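Local coordinates for protein anophensin (Anopheles stephensi, PDB 6XMB) that blocks host kallikrein-kinin activation by binding coagulation factor XII and high molecular weight kininogen, and weakly inhibits the alternative complement pathway, at the interface of chains A and B. Sequence-based numbering; all coordinates share one arbitrary frame. Chains: chain A/B, Anophensin.

Helix 6-49 of chain A and helix 5-49 of chain B run antiparallel along each other, and the three contacts lie near the two ends of this pair. Contact 1 is about 43 Å from contact 2 and 49 Å from contact 3, measured between centres of C-alpha atoms. Contacts 2 and 3 are about 8 Å apart and share A:Leu44 and B:Phe15, forming one continuous apolar strip. Contact 3 is the chain-exchanged twin of contact 1, with different leucine and methionine rotamers. Both ends thus hold a two-fold symmetric dimer in the crystal; whether it persists in solution the structure alone does not show.

Contact 1: the interface of chains A and B. Residues chain A 11-12, 15; chain B 44-45, 48, 62, 117.
A:Leu11 turns its CG away from its own backbone N (chi1 -169°), whereas B:Tyr45 keeps CG anti to the carbonyl carbon (chi1 -82°), and the leucine passes obliquely alongside the CD1-CE1 rim of the phenol. Both belong to the long first helix of the all-helical fold of the aegyptin C-terminal domain family, helix 6-49 in chain A and 5-49 in chain B, and their meeting forms an apolar helix-helix patch of the two-fold dimer seen in the crystal. The branches of A:Leu11 divide the work. CD2 meets ring atom CD1 of B:Tyr45 at 3.6 Å and CB of B:Ala48, about one helical turn further on, at 3.6 Å. It also lies 3.4 Å from the backbone carbonyl O of B:Leu44, a van der Waals approach of a methyl group. CD1 points instead at helix 59-80, where the side chains of A:Leu11 and B:Leu62 cross at about a right angle, with CD2 of B:Leu62 4.1 Å from CD1 of A:Leu11. Beyond, B:Leu117 of helix 92-117 borders the same leucine more loosely. At the far end of the phenol, CG of A:Met12 lies 3.4 Å from CE1 of B:Tyr45. The methionine chain crosses the tyrosine at roughly a right angle, and the hydroxyl OH of B:Tyr45 packs against its start, 3.3 Å from CA and 3.4 Å from CB of A:Met12. A:Phe15 slides past the tyrosine in the opposite direction, and its ring receives CD1 of B:Leu44 at the edge, in plane, 4.0 Å from CZ.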
loop_
_atom_site.group_PDB
_atom_site.type_symbol
_atom_site.label_atom_id
_atom_site.label_comp_id
_atom_site.label_asym_id
_atom_site.label_seq_id
_atom_site.Cartn_x
_atom_site.Cartn_y
_atom_site.Cartn_z
ATOM N N LEU A 11 -13.630 7.528 -20.949
ATOM C CA LEU A 11 -13.466 7.983 -19.577
ATOM C C LEU A 11 -13.404 6.805 -18.617
ATOM O O LEU A 11 -12.552 6.774 -17.719
ATOM C CB LEU A 11 -14.608 8.911 -19.207
ATOM C CG LEU A 11 -14.467 9.680 -17.904
ATOM C CD1 LEU A 11 -13.190 10.507 -17.873
ATOM C CD2 LEU A 11 -15.689 10.552 -17.740
ATOM N N MET A 12 -14.293 5.821 -18.804
ATOM C CA MET A 12 -14.360 4.693 -17.888
ATOM C C MET A 12 -13.167 3.770 -18.061
ATOM O O MET A 12 -12.833 3.019 -17.146
ATOM C CB MET A 12 -15.635 3.888 -18.116
ATOM C CG MET A 12 -16.954 4.607 -17.914
ATOM S SD MET A 12 -18.288 3.363 -17.873
ATOM C CE MET A 12 -17.397 2.097 -16.885
ATOM N N PHE A 15 -10.605 5.070 -15.810
ATOM C CA PHE A 15 -10.868 4.744 -14.415
ATOM C C PHE A 15 -10.743 3.255 -14.133
ATOM O O PHE A 15 -10.406 2.886 -13.007
ATOM C CB PHE A 15 -12.222 5.282 -13.991
ATOM C CG PHE A 15 -12.178 6.744 -13.756
ATOM C CD1 PHE A 15 -11.676 7.242 -12.569
ATOM C CD2 PHE A 15 -12.546 7.629 -14.754
ATOM C CE1 PHE A 15 -11.590 8.595 -12.371
ATOM C CE2 PHE A 15 -12.461 8.977 -14.539
ATOM C CZ PHE A 15 -11.985 9.456 -13.346
ATOM N N LEU B 44 -16.592 13.418 -12.476
ATOM C CA LEU B 44 -16.228 13.491 -13.884
ATOM C C LEU B 44 -17.195 12.721 -14.766
ATOM O O LEU B 44 -17.293 13.025 -15.958
ATOM C CB LEU B 44 -14.810 12.976 -14.100
ATOM C CG LEU B 44 -13.721 14.044 -13.970
ATOM C CD1 LEU B 44 -12.383 13.340 -14.088
ATOM C CD2 LEU B 44 -13.844 15.144 -15.027
ATOM N N TYR B 45 -17.909 11.739 -14.215
ATOM C CA TYR B 45 -18.881 11.013 -15.022
ATOM C C TYR B 45 -20.081 11.892 -15.325
ATOM O O TYR B 45 -20.535 11.949 -16.468
ATOM C CB TYR B 45 -19.320 9.720 -14.325
ATOM C CG TYR B 45 -18.386 8.528 -14.493
ATOM C CD1 TYR B 45 -17.550 8.404 -15.604
ATOM C CD2 TYR B 45 -18.356 7.505 -13.548
ATOM C CE1 TYR B 45 -16.695 7.274 -15.767
ATOM C CE2 TYR B 45 -17.506 6.390 -13.700
ATOM C CZ TYR B 45 -16.677 6.292 -14.808
ATOM O OH TYR B 45 -15.838 5.199 -14.946
ATOM N N ALA B 48 -19.206 14.369 -17.910
ATOM C CA ALA B 48 -19.158 13.789 -19.244
ATOM C C ALA B 48 -20.549 13.566 -19.830
ATOM O O ALA B 48 -20.736 13.732 -21.040
ATOM C CB ALA B 48 -18.388 12.474 -19.214
ATOM N N LEU B 62 -6.394 13.201 -19.998
ATOM C CA LEU B 62 -6.617 12.008 -19.193
ATOM C C LEU B 62 -5.315 11.493 -18.603
ATOM O O LEU B 62 -5.294 11.013 -17.468
ATOM C CB LEU B 62 -7.297 10.940 -20.041
ATOM C CG LEU B 62 -8.691 11.420 -20.411
ATOM C CD1 LEU B 62 -9.363 10.430 -21.311
ATOM C CD2 LEU B 62 -9.485 11.644 -19.129
ATOM N N LEU B 117 -11.002 18.455 -20.327
ATOM C CA LEU B 117 -11.546 17.152 -20.697
ATOM C C LEU B 117 -11.901 17.091 -22.178
ATOM O O LEU B 117 -11.485 16.165 -22.886
ATOM C CB LEU B 117 -12.768 16.852 -19.836
ATOM C CG LEU B 117 -13.472 15.521 -20.062
ATOM C CD1 LEU B 117 -12.497 14.382 -19.999
ATOM C CD2 LEU B 117 -14.542 15.357 -19.003
#

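Contact 2: the interface of chains A and B. Residues chain A 36, 40-41, 44, 65-66, 69; chain B 14-15, 18.
The aliphatic start of A:Arg41, not its guanidinium, packs on B:Phe15: CB lies over one face of the ring, offset toward the rim and 3.7 Å from the centroid, in a CH-pi contact. CA of A:Arg41 comes to 3.5 Å from CZ of B:Phe15. With CG anti to the backbone N (chi1 -180°), the arginine chain continues across that face toward the root of the phenylalanine, CG lying 3.6 Å from ring atom CG of B:Phe15. The ring enters between helices 6-49 and 59-80 of chain A, at the heart of an apolar helix-helix patch of the two-fold dimer seen in the crystal. At its edge, in plane, CD1 of A:Leu44 faces CZ at 3.9 Å, and A:Leu40 lies slantwise near CE1. From the other helix A:Met65 bends at chi3 (71°), bringing CE 3.9 Å from CZ of B:Phe15. The same methyl group meets CG1 of B:Val14 at 3.5 Å, and A:Ile66 slants past that valine beside it. One helical turn onward, B:Ile18 spans both chain A helices. Its CG2 branch meets CG1 of A:Val36 at 4.0 Å, while CD1 reaches A:Val69 tip to tip, 4.1 Å from CG2.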
loop_
_atom_site.group_PDB
_atom_site.type_symbol
_atom_site.label_atom_id
_atom_site.label_comp_id
_atom_site.label_asym_id
_atom_site.label_seq_id
_atom_site.Cartn_x
_atom_site.Cartn_y
_atom_site.Cartn_z
ATOM N N VAL A 36 5.970 -12.256 5.444
ATOM C CA VAL A 36 6.259 -12.270 6.879
ATOM C C VAL A 36 5.840 -13.597 7.490
ATOM O O VAL A 36 6.607 -14.226 8.226
ATOM C CB VAL A 36 5.585 -11.059 7.556
ATOM C CG1 VAL A 36 5.550 -11.201 9.069
ATOM C CG2 VAL A 36 6.338 -9.810 7.176
ATOM N N LEU A 40 9.283 -15.766 8.282
ATOM C CA LEU A 40 9.668 -15.205 9.565
ATOM C C LEU A 40 8.833 -15.776 10.695
ATOM O O LEU A 40 9.378 -16.374 11.625
ATOM C CB LEU A 40 9.550 -13.680 9.529
ATOM C CG LEU A 40 9.997 -12.948 10.791
ATOM C CD1 LEU A 40 11.466 -13.188 11.025
ATOM C CD2 LEU A 40 9.734 -11.452 10.684
ATOM N N ARG A 41 7.516 -15.591 10.635
ATOM C CA ARG A 41 6.663 -16.050 11.725
ATOM C C ARG A 41 6.780 -17.556 11.905
ATOM O O ARG A 41 7.061 -18.043 13.006
ATOM C CB ARG A 41 5.212 -15.646 11.460
ATOM C CG ARG A 41 4.229 -16.074 12.547
ATOM C CD ARG A 41 2.788 -16.002 12.032
ATOM N NE ARG A 41 2.495 -17.112 11.126
ATOM C CZ ARG A 41 1.417 -17.189 10.348
ATOM N NH1 ARG A 41 0.523 -16.213 10.352
ATOM N NH2 ARG A 41 1.235 -18.240 9.557
ATOM N N LEU A 44 10.079 -19.010 13.289
ATOM C CA LEU A 44 10.266 -18.597 14.680
ATOM C C LEU A 44 9.256 -19.261 15.601
ATOM O O LEU A 44 9.526 -19.433 16.791
ATOM C CB LEU A 44 10.163 -17.082 14.810
ATOM C CG LEU A 44 11.406 -16.277 14.445
ATOM C CD1 LEU A 44 11.016 -14.826 14.243
ATOM C CD2 LEU A 44 12.450 -16.381 15.552
ATOM N N MET A 65 13.597 -7.076 15.713
ATOM C CA MET A 65 12.863 -7.761 14.645
ATOM C C MET A 65 11.737 -6.895 14.090
ATOM O O MET A 65 11.616 -6.723 12.871
ATOM C CB MET A 65 12.306 -9.091 15.161
ATOM C CG MET A 65 11.662 -9.958 14.090
ATOM S SD MET A 65 10.568 -11.242 14.759
ATOM C CE MET A 65 9.209 -10.247 15.328
ATOM N N ILE A 66 10.897 -6.345 14.969
ATOM C CA ILE A 66 9.793 -5.495 14.520
ATOM C C ILE A 66 10.313 -4.351 13.662
ATOM O O ILE A 66 9.834 -4.119 12.551
ATOM C CB ILE A 66 9.003 -4.948 15.718
ATOM C CG1 ILE A 66 8.240 -6.050 16.440
ATOM C CG2 ILE A 66 8.065 -3.838 15.253
ATOM C CD1 ILE A 66 7.802 -5.641 17.839
ATOM N N VAL A 69 11.434 -5.655 10.512
ATOM C CA VAL A 69 10.330 -5.958 9.602
ATOM C C VAL A 69 9.910 -4.705 8.854
ATOM O O VAL A 69 9.699 -4.734 7.635
ATOM C CB VAL A 69 9.148 -6.585 10.357
ATOM C CG1 VAL A 69 7.885 -6.481 9.530
ATOM C CG2 VAL A 69 9.448 -8.035 10.663
ATOM N N VAL B 14 3.353 -10.434 19.125
ATOM C CA VAL B 14 4.131 -9.620 18.197
ATOM C C VAL B 14 3.660 -9.815 16.761
ATOM O O VAL B 14 3.604 -8.860 15.980
ATOM C CB VAL B 14 5.624 -9.950 18.342
ATOM C CG1 VAL B 14 6.399 -9.375 17.176
ATOM C CG2 VAL B 14 6.151 -9.438 19.682
ATOM N N PHE B 15 3.359 -11.051 16.369
ATOM C CA PHE B 15 2.959 -11.273 14.985
ATOM C C PHE B 15 1.506 -10.917 14.742
ATOM O O PHE B 15 1.147 -10.603 13.609
ATOM C CB PHE B 15 3.244 -12.723 14.571
ATOM C CG PHE B 15 4.691 -12.971 14.315
ATOM C CD1 PHE B 15 5.279 -12.511 13.151
ATOM C CD2 PHE B 15 5.478 -13.597 15.261
ATOM C CE1 PHE B 15 6.613 -12.688 12.918
ATOM C CE2 PHE B 15 6.821 -13.789 15.035
ATOM C CZ PHE B 15 7.397 -13.331 13.872
ATOM N N ILE B 18 1.800 -7.208 13.777
ATOM C CA ILE B 18 2.247 -7.002 12.404
ATOM C C ILE B 18 1.112 -7.307 11.432
ATOM O O ILE B 18 0.915 -6.602 10.435
ATOM C CB ILE B 18 3.491 -7.853 12.128
ATOM C CG1 ILE B 18 4.699 -7.271 12.874
ATOM C CG2 ILE B 18 3.757 -7.945 10.655
ATOM C CD1 ILE B 18 5.935 -8.168 12.784
#

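Contact 3: the interface of chains A and B. Residues chain A 44-45, 48, 62; chain B 8, 11-12, 15.
A:Tyr45 and B:Met12 meet on regular helical backbone, phi/psi -64/-32° for the tyrosine, and their helices 6-49 and 5-49 run in opposite directions. The phenol of A:Tyr45 reaches across to the chain B helix, its hydroxyl OH lying 3.3 Å from CA of B:Met12, a packing approach to the backbone. B:Met12 puts CG anti to its N (chi1 -180°) and then bends twice, its CB and CG passing beside the same hydroxyl. A:Tyr45 and B:Leu11 slide past each other in opposite directions. CB of B:Leu11 sits at the edge of the ring, in plane, 3.8 Å from CE1 of A:Tyr45. Beyond CB the leucine forks toward two chain A helices. CD1 packs 3.6 Å from CB of A:Ala48 and also approaches the backbone O of A:Leu44 at 3.4 Å. CD2 crosses to helix 59-80, where it meets CD2 of A:Leu62 at 3.6 Å. A turn earlier, the backbone O of B:Val8 lies near CE1 of A:Tyr45, without close packing. The patch lies close to the start of the long chain B helix, where this helix packs against the end of helix 6-49 and the beginning of helix 59-80 in chain A.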
loop_
_atom_site.group_PDB
_atom_site.type_symbol
_atom_site.label_atom_id
_atom_site.label_comp_id
_atom_site.label_asym_id
_atom_site.label_seq_id
_atom_site.Cartn_x
_atom_site.Cartn_y
_atom_site.Cartn_z
ATOM N N LEU A 44 10.079 -19.010 13.289
ATOM C CA LEU A 44 10.266 -18.597 14.680
ATOM C C LEU A 44 9.256 -19.261 15.601
ATOM O O LEU A 44 9.526 -19.433 16.791
ATOM C CB LEU A 44 10.163 -17.082 14.810
ATOM C CG LEU A 44 11.406 -16.277 14.445
ATOM C CD1 LEU A 44 11.016 -14.826 14.243
ATOM C CD2 LEU A 44 12.450 -16.381 15.552
ATOM N N TYR A 45 8.083 -19.623 15.082
ATOM C CA TYR A 45 7.175 -20.428 15.888
ATOM C C TYR A 45 7.778 -21.787 16.195
ATOM O O TYR A 45 7.503 -22.356 17.256
ATOM C CB TYR A 45 5.831 -20.613 15.186
ATOM C CG TYR A 45 4.848 -19.479 15.398
ATOM C CD1 TYR A 45 5.034 -18.548 16.416
ATOM C CD2 TYR A 45 3.722 -19.343 14.585
ATOM C CE1 TYR A 45 4.124 -17.501 16.616
ATOM C CE2 TYR A 45 2.812 -18.311 14.782
ATOM C CZ TYR A 45 3.019 -17.398 15.793
ATOM O OH TYR A 45 2.121 -16.380 15.979
ATOM N N ALA A 48 10.220 -21.406 19.100
ATOM C CA ALA A 48 9.581 -21.114 20.375
ATOM C C ALA A 48 9.080 -22.382 21.047
ATOM O O ALA A 48 9.190 -22.533 22.268
ATOM C CB ALA A 48 8.426 -20.138 20.167
ATOM N N LEU A 62 13.060 -9.018 20.074
ATOM C CA LEU A 62 11.779 -8.831 19.402
ATOM C C LEU A 62 11.648 -7.411 18.879
ATOM O O LEU A 62 11.087 -7.186 17.798
ATOM C CB LEU A 62 10.627 -9.153 20.354
ATOM C CG LEU A 62 10.563 -10.582 20.893
ATOM C CD1 LEU A 62 9.483 -10.695 21.955
ATOM C CD2 LEU A 62 10.318 -11.585 19.767
ATOM N N VAL B 8 5.059 -19.291 23.018
ATOM C CA VAL B 8 4.312 -19.210 21.767
ATOM C C VAL B 8 3.306 -18.069 21.817
ATOM O O VAL B 8 3.229 -17.252 20.893
ATOM C CB VAL B 8 3.616 -20.544 21.464
ATOM C CG1 VAL B 8 3.041 -20.505 20.054
ATOM C CG2 VAL B 8 4.586 -21.702 21.646
ATOM N N LEU B 11 5.064 -14.876 21.344
ATOM C CA LEU B 11 5.421 -14.578 19.960
ATOM C C LEU B 11 4.198 -14.221 19.128
ATOM O O LEU B 11 4.301 -13.417 18.195
ATOM C CB LEU B 11 6.148 -15.759 19.320
ATOM C CG LEU B 11 7.663 -15.804 19.474
ATOM C CD1 LEU B 11 8.253 -16.900 18.608
ATOM C CD2 LEU B 11 8.245 -14.457 19.101
ATOM N N MET B 12 3.043 -14.818 19.424
ATOM C CA MET B 12 1.853 -14.502 18.645
ATOM C C MET B 12 1.467 -13.045 18.825
ATOM O O MET B 12 1.035 -12.388 17.870
ATOM C CB MET B 12 0.698 -15.424 19.033
ATOM C CG MET B 12 -0.592 -15.154 18.242
ATOM S SD MET B 12 -1.574 -16.647 17.982
ATOM C CE MET B 12 -1.031 -17.627 19.396
ATOM N N PHE B 15 3.359 -11.051 16.369
ATOM C CA PHE B 15 2.959 -11.273 14.985
ATOM C C PHE B 15 1.506 -10.917 14.742
ATOM O O PHE B 15 1.147 -10.603 13.609
ATOM C CB PHE B 15 3.244 -12.723 14.571
ATOM C CG PHE B 15 4.691 -12.971 14.315
ATOM C CD1 PHE B 15 5.279 -12.511 13.151
ATOM C CD2 PHE B 15 5.478 -13.597 15.261
ATOM C CE1 PHE B 15 6.613 -12.688 12.918
ATOM C CE2 PHE B 15 6.821 -13.789 15.035
ATOM C CZ PHE B 15 7.397 -13.331 13.872
#